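Local coordinates for protein delta-endotoxin CYTB (Bacillus thuringiensis serovar kyushuensis, PDB 1CBY) that kills the larvae of dipteran insects by making pores in the epithelial cell membrane of their midgut, at residues L160-S174 with A185-K199. Residues are numbered along the deposited sequence; the frame is centred on the assembly and turned at random.
Sequences LSAHNTSYYYNILFS and AVLPLAFEVSVDVEK
From T165–V195 to F173–L187, strands 165-174 and 185-195 run antiparallel, their axes 4.6 Å apart at closest and 164° between their directions, and five hydrogen-bonded pairs give ten backbone N-H to O bonds in regular alternation. This unbroken register defines a long beta hairpin, and its side chains divide between two faces. On the face carrying T165, Y167, I171 and F173, Y167 has CG between its backbone N and carbonyl carbon (chi1 58°), which lays the ring over its cross-strand partner: V193 CB stands 3.8 Å from the Y167 ring centroid and 19° off the ring normal, a CH-pi contact. Further along, L189 CD2 meets the edge of the F173 ring, 3.8 Å from F173 CE2, and also reaches I171 CD1 at 4.1 Å, linking two residues of the other strand. Where strand 165-174 begins and strand 185-195 ends, T165 OG1 donates to V197 O over 2.6 Å, tying the segment after V195 to strand 165-174. From the loop just before strand 165-174, N164 ND2 bonds S194 OG at 3.2 Å, the serine oxygen lying in the amide plane of N164; S194 shares the other face with S166, whose OG donates to N164 OD1, so both ends of the amide are held. Y168 CE1 lies 3.7 Å from E192 CG, while the E192 carboxylate makes a salt bridge with K218. Helix 107-122 packs on the face carrying L187, L189 and F191, whose side chains touch it; strand 210-225 flanks strand 183-195, whereas strands 44-48 and 155-158 both pair with strand 165-175, placing the hairpin inside the mixed sheet.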
loop_
_atom_site.group_PDB
_atom_site.type_symbol
_atom_site.label_atom_id
_atom_site.label_comp_id
_atom_site.label_asym_id
_atom_site.label_seq_id
_atom_site.Cartn_x
_atom_site.Cartn_y
_atom_site.Cartn_z
ATOM N N LEU A 160 -0.929 -19.830 19.349
ATOM C CA LEU A 160 -2.362 -19.876 19.086
ATOM C C LEU A 160 -3.102 -20.791 20.045
ATOM O O LEU A 160 -2.633 -21.881 20.374
ATOM C CB LEU A 160 -2.641 -20.300 17.641
ATOM C CG LEU A 160 -2.086 -19.400 16.537
ATOM C CD1 LEU A 160 -2.632 -19.846 15.189
ATOM C CD2 LEU A 160 -2.451 -17.948 16.807
ATOM N N SER A 161 -4.262 -20.328 20.494
ATOM C CA SER A 161 -5.104 -21.078 21.416
ATOM C C SER A 161 -6.533 -20.595 21.216
ATOM O O SER A 161 -6.787 -19.704 20.406
ATOM C CB SER A 161 -4.674 -20.818 22.862
ATOM O OG SER A 161 -3.304 -21.121 23.067
ATOM N N ALA A 162 -7.471 -21.203 21.934
ATOM C CA ALA A 162 -8.870 -20.804 21.841
ATOM C C ALA A 162 -9.097 -19.570 22.708
ATOM O O ALA A 162 -10.114 -18.887 22.578
ATOM C CB ALA A 162 -9.775 -21.936 22.297
ATOM N N HIS A 163 -8.138 -19.292 23.589
ATOM C CA HIS A 163 -8.215 -18.148 24.490
ATOM C C HIS A 163 -7.091 -17.140 24.236
ATOM O O HIS A 163 -6.935 -16.179 24.993
ATOM C CB HIS A 163 -8.123 -18.614 25.949
ATOM C CG HIS A 163 -9.055 -19.734 26.294
ATOM N ND1 HIS A 163 -10.385 -19.696 25.960
ATOM C CD2 HIS A 163 -8.796 -20.877 26.978
ATOM C CE1 HIS A 163 -10.907 -20.807 26.443
ATOM N NE2 HIS A 163 -9.985 -21.555 27.069
ATOM N N ASN A 164 -6.297 -17.358 23.192
ATOM C CA ASN A 164 -5.189 -16.454 22.908
ATOM C C ASN A 164 -4.681 -16.558 21.478
ATOM O O ASN A 164 -4.757 -17.617 20.857
ATOM C CB ASN A 164 -4.035 -16.723 23.876
ATOM C CG ASN A 164 -2.875 -15.770 23.679
ATOM O OD1 ASN A 164 -2.003 -16.006 22.848
ATOM N ND2 ASN A 164 -2.863 -14.683 24.441
ATOM N N THR A 165 -4.187 -15.439 20.962
ATOM C CA THR A 165 -3.636 -15.363 19.617
ATOM C C THR A 165 -2.445 -14.408 19.669
ATOM O O THR A 165 -2.578 -13.265 20.111
ATOM C CB THR A 165 -4.678 -14.828 18.618
ATOM O OG1 THR A 165 -5.791 -15.728 18.556
ATOM C CG2 THR A 165 -4.069 -14.688 17.230
ATOM N N SER A 166 -1.281 -14.888 19.254
ATOM C CA SER A 166 -0.075 -14.071 19.257
ATOM C C SER A 166 0.524 -14.030 17.866
ATOM O O SER A 166 0.267 -14.918 17.052
ATOM C CB SER A 166 0.947 -14.647 20.231
ATOM O OG SER A 166 0.448 -14.624 21.554
ATOM N N TYR A 167 1.295 -12.987 17.581
ATOM C CA TYR A 167 1.935 -12.856 16.279
ATOM C C TYR A 167 2.988 -11.761 16.229
ATOM O O TYR A 167 3.043 -10.891 17.095
ATOM C CB TYR A 167 0.898 -12.654 15.158
ATOM C CG TYR A 167 -0.026 -11.457 15.312
ATOM C CD1 TYR A 167 0.341 -10.199 14.832
ATOM C CD2 TYR A 167 -1.285 -11.593 15.902
ATOM C CE1 TYR A 167 -0.519 -9.111 14.933
ATOM C CE2 TYR A 167 -2.154 -10.511 16.007
ATOM C CZ TYR A 167 -1.765 -9.271 15.519
ATOM O OH TYR A 167 -2.620 -8.195 15.616
ATOM N N TYR A 168 3.860 -11.852 15.236
ATOM C CA TYR A 168 4.906 -10.870 15.032
ATOM C C TYR A 168 4.513 -10.096 13.791
ATOM O O TYR A 168 3.983 -10.676 12.841
ATOM C CB TYR A 168 6.247 -11.561 14.801
ATOM C CG TYR A 168 6.750 -12.337 15.994
ATOM C CD1 TYR A 168 6.623 -11.831 17.284
ATOM C CD2 TYR A 168 7.378 -13.570 15.831
ATOM C CE1 TYR A 168 7.110 -12.530 18.382
ATOM C CE2 TYR A 168 7.868 -14.277 16.923
ATOM C CZ TYR A 168 7.733 -13.750 18.193
ATOM O OH TYR A 168 8.236 -14.429 19.278
ATOM N N TYR A 169 4.733 -8.788 13.809
ATOM C CA TYR A 169 4.408 -7.953 12.663
ATOM C C TYR A 169 5.579 -7.011 12.450
ATOM O O TYR A 169 5.908 -6.219 13.327
ATOM C CB TYR A 169 3.125 -7.182 12.928
ATOM C CG TYR A 169 2.432 -6.711 11.676
ATOM C CD1 TYR A 169 2.945 -5.652 10.926
ATOM C CD2 TYR A 169 1.251 -7.311 11.245
ATOM C CE1 TYR A 169 2.295 -5.199 9.779
ATOM C CE2 TYR A 169 0.594 -6.862 10.097
ATOM C CZ TYR A 169 1.124 -5.806 9.375
ATOM O OH TYR A 169 0.475 -5.345 8.261
ATOM N N ASN A 170 6.225 -7.127 11.296
ATOM C CA ASN A 170 7.386 -6.303 10.982
ATOM C C ASN A 170 7.039 -5.251 9.947
ATOM O O ASN A 170 6.468 -5.558 8.894
ATOM C CB ASN A 170 8.530 -7.172 10.467
ATOM C CG ASN A 170 8.854 -8.326 11.398
ATOM O OD1 ASN A 170 8.882 -8.165 12.622
ATOM N ND2 ASN A 170 9.094 -9.498 10.822
ATOM N N ILE A 171 7.431 -4.015 10.243
ATOM C CA ILE A 171 7.177 -2.851 9.397
ATOM C C ILE A 171 8.483 -2.067 9.257
ATOM O O ILE A 171 9.331 -2.112 10.149
ATOM C CB ILE A 171 6.137 -1.906 10.065
ATOM C CG1 ILE A 171 4.809 -2.628 10.277
ATOM C CG2 ILE A 171 5.912 -0.663 9.218
ATOM C CD1 ILE A 171 3.830 -1.858 11.138
ATOM N N LEU A 172 8.663 -1.390 8.128
ATOM C CA LEU A 172 9.853 -0.573 7.931
ATOM C C LEU A 172 9.452 0.692 7.206
ATOM O O LEU A 172 8.891 0.639 6.109
ATOM C CB LEU A 172 10.941 -1.302 7.137
ATOM C CG LEU A 172 12.222 -0.468 6.980
ATOM C CD1 LEU A 172 13.434 -1.216 7.504
ATOM C CD2 LEU A 172 12.424 -0.055 5.528
ATOM N N PHE A 173 9.702 1.825 7.850
ATOM C CA PHE A 173 9.387 3.125 7.283
ATOM C C PHE A 173 10.693 3.732 6.786
ATOM O O PHE A 173 11.738 3.594 7.426
ATOM C CB PHE A 173 8.796 4.056 8.353
ATOM C CG PHE A 173 7.441 3.640 8.865
ATOM C CD1 PHE A 173 6.317 3.732 8.058
ATOM C CD2 PHE A 173 7.284 3.198 10.174
ATOM C CE1 PHE A 173 5.051 3.387 8.549
ATOM C CE2 PHE A 173 6.024 2.853 10.673
ATOM C CZ PHE A 173 4.908 2.947 9.857
ATOM N N SER A 174 10.636 4.393 5.642
ATOM C CA SER A 174 11.801 5.061 5.082
ATOM C C SER A 174 11.272 6.411 4.585
ATOM O O SER A 174 10.454 6.471 3.658
ATOM C CB SER A 174 12.388 4.235 3.945
ATOM O OG SER A 174 13.665 4.707 3.573
ATOM N N ALA A 185 15.635 9.178 6.869
ATOM C CA ALA A 185 15.276 8.540 8.127
ATOM C C ALA A 185 14.702 7.146 7.882
ATOM O O ALA A 185 13.816 6.974 7.042
ATOM C CB ALA A 185 14.280 9.404 8.886
ATOM N N VAL A 186 15.237 6.152 8.582
ATOM C CA VAL A 186 14.766 4.779 8.449
ATOM C C VAL A 186 14.236 4.351 9.799
ATOM O O VAL A 186 14.839 4.659 10.828
ATOM C CB VAL A 186 15.897 3.830 8.026
ATOM C CG1 VAL A 186 15.344 2.441 7.771
ATOM C CG2 VAL A 186 16.578 4.356 6.780
ATOM N N LEU A 187 13.126 3.622 9.802
ATOM C CA LEU A 187 12.531 3.187 11.055
ATOM C C LEU A 187 12.065 1.726 11.052
ATOM O O LEU A 187 10.953 1.419 10.606
ATOM C CB LEU A 187 11.346 4.100 11.408
ATOM C CG LEU A 187 10.979 4.398 12.870
ATOM C CD1 LEU A 187 9.696 5.205 12.893
ATOM C CD2 LEU A 187 10.795 3.131 13.680
ATOM N N PRO A 188 12.947 0.797 11.461
ATOM C CA PRO A 188 12.590 -0.625 11.515
ATOM C C PRO A 188 11.684 -0.775 12.729
ATOM O O PRO A 188 12.113 -0.538 13.861
ATOM C CB PRO A 188 13.941 -1.303 11.768
ATOM C CG PRO A 188 14.905 -0.385 11.124
ATOM C CD PRO A 188 14.400 0.960 11.596
ATOM N N LEU A 189 10.431 -1.139 12.493
ATOM C CA LEU A 189 9.448 -1.288 13.561
ATOM C C LEU A 189 8.871 -2.702 13.626
ATOM O O LEU A 189 8.402 -3.234 12.622
ATOM C CB LEU A 189 8.314 -0.287 13.333
ATOM C CG LEU A 189 7.111 -0.310 14.271
ATOM C CD1 LEU A 189 7.514 0.220 15.636
ATOM C CD2 LEU A 189 6.001 0.536 13.674
ATOM N N ALA A 190 8.877 -3.302 14.809
ATOM C CA ALA A 190 8.335 -4.645 14.971
ATOM C C ALA A 190 7.470 -4.729 16.215
ATOM O O ALA A 190 7.877 -4.315 17.303
ATOM C CB ALA A 190 9.455 -5.662 15.044
ATOM N N PHE A 191 6.261 -5.239 16.039
ATOM C CA PHE A 191 5.319 -5.390 17.132
ATOM C C PHE A 191 5.156 -6.858 17.505
ATOM O O PHE A 191 5.054 -7.719 16.631
ATOM C CB PHE A 191 3.934 -4.878 16.720
ATOM C CG PHE A 191 3.826 -3.388 16.617
ATOM C CD1 PHE A 191 3.933 -2.587 17.751
ATOM C CD2 PHE A 191 3.552 -2.784 15.395
ATOM C CE1 PHE A 191 3.764 -1.206 17.669
ATOM C CE2 PHE A 191 3.381 -1.404 15.302
ATOM C CZ PHE A 191 3.487 -0.615 16.443
ATOM N N GLU A 192 5.145 -7.141 18.801
ATOM C CA GLU A 192 4.906 -8.493 19.283
ATOM C C GLU A 192 3.523 -8.358 19.899
ATOM O O GLU A 192 3.370 -7.751 20.958
ATOM C CB GLU A 192 5.924 -8.897 20.344
ATOM C CG GLU A 192 7.335 -9.081 19.810
ATOM C CD GLU A 192 8.271 -9.726 20.821
ATOM O OE1 GLU A 192 7.795 -10.173 21.889
ATOM O OE2 GLU A 192 9.488 -9.793 20.543
ATOM N N VAL A 193 2.511 -8.844 19.192
ATOM C CA VAL A 193 1.125 -8.743 19.643
ATOM C C VAL A 193 0.557 -10.025 20.256
ATOM O O VAL A 193 0.825 -11.128 19.780
ATOM C CB VAL A 193 0.218 -8.315 18.466
ATOM C CG1 VAL A 193 -1.214 -8.066 18.941
ATOM C CG2 VAL A 193 0.794 -7.086 17.789
ATOM N N SER A 194 -0.247 -9.861 21.299
ATOM C CA SER A 194 -0.898 -10.969 21.983
ATOM C C SER A 194 -2.320 -10.496 22.302
ATOM O O SER A 194 -2.506 -9.380 22.802
ATOM C CB SER A 194 -0.141 -11.317 23.268
ATOM O OG SER A 194 -0.766 -12.370 23.983
ATOM N N VAL A 195 -3.313 -11.317 21.960
ATOM C CA VAL A 195 -4.716 -10.978 22.188
ATOM C C VAL A 195 -5.432 -12.104 22.929
ATOM O O VAL A 195 -5.205 -13.282 22.653
ATOM C CB VAL A 195 -5.475 -10.744 20.861
ATOM C CG1 VAL A 195 -6.751 -9.966 21.121
ATOM C CG2 VAL A 195 -4.606 -10.018 19.860
ATOM N N ASP A 196 -6.345 -11.739 23.820
ATOM C CA ASP A 196 -7.093 -12.721 24.595
ATOM C C ASP A 196 -8.254 -13.371 23.839
ATOM O O ASP A 196 -9.294 -13.655 24.429
ATOM C CB ASP A 196 -7.605 -12.092 25.900
ATOM C CG ASP A 196 -8.677 -11.031 25.670
ATOM O OD1 ASP A 196 -8.612 -10.311 24.649
ATOM O OD2 ASP A 196 -9.586 -10.912 26.519
ATOM N N VAL A 197 -8.097 -13.590 22.537
ATOM C CA VAL A 197 -9.155 -14.222 21.747
ATOM C C VAL A 197 -8.587 -15.203 20.727
ATOM O O VAL A 197 -7.370 -15.329 20.586
ATOM C CB VAL A 197 -10.081 -13.191 21.021
ATOM C CG1 VAL A 197 -10.865 -12.369 22.026
ATOM C CG2 VAL A 197 -9.278 -12.290 20.119
ATOM N N GLU A 198 -9.478 -15.914 20.044
ATOM C CA GLU A 198 -9.087 -16.894 19.040
ATOM C C GLU A 198 -8.927 -16.269 17.659
ATOM O O GLU A 198 -9.732 -15.431 17.244
ATOM C CB GLU A 198 -10.101 -18.047 18.993
ATOM C CG GLU A 198 -11.541 -17.619 18.721
ATOM C CD GLU A 198 -12.519 -18.778 18.763
ATOM O OE1 GLU A 198 -12.577 -19.468 19.802
ATOM O OE2 GLU A 198 -13.237 -18.993 17.763
ATOM N N LYS A 199 -7.921 -16.740 16.929
ATOM C CA LYS A 199 -7.601 -16.255 15.590
ATOM C C LYS A 199 -8.775 -16.012 14.634
ATOM O O LYS A 199 -8.754 -15.044 13.879
ATOM C CB LYS A 199 -6.551 -17.167 14.941
ATOM C CG LYS A 199 -6.169 -16.775 13.522
ATOM C CD LYS A 199 -4.964 -17.545 13.020
ATOM C CE LYS A 199 -5.062 -17.754 11.517
ATOM N NZ LYS A 199 -3.814 -18.297 10.912
#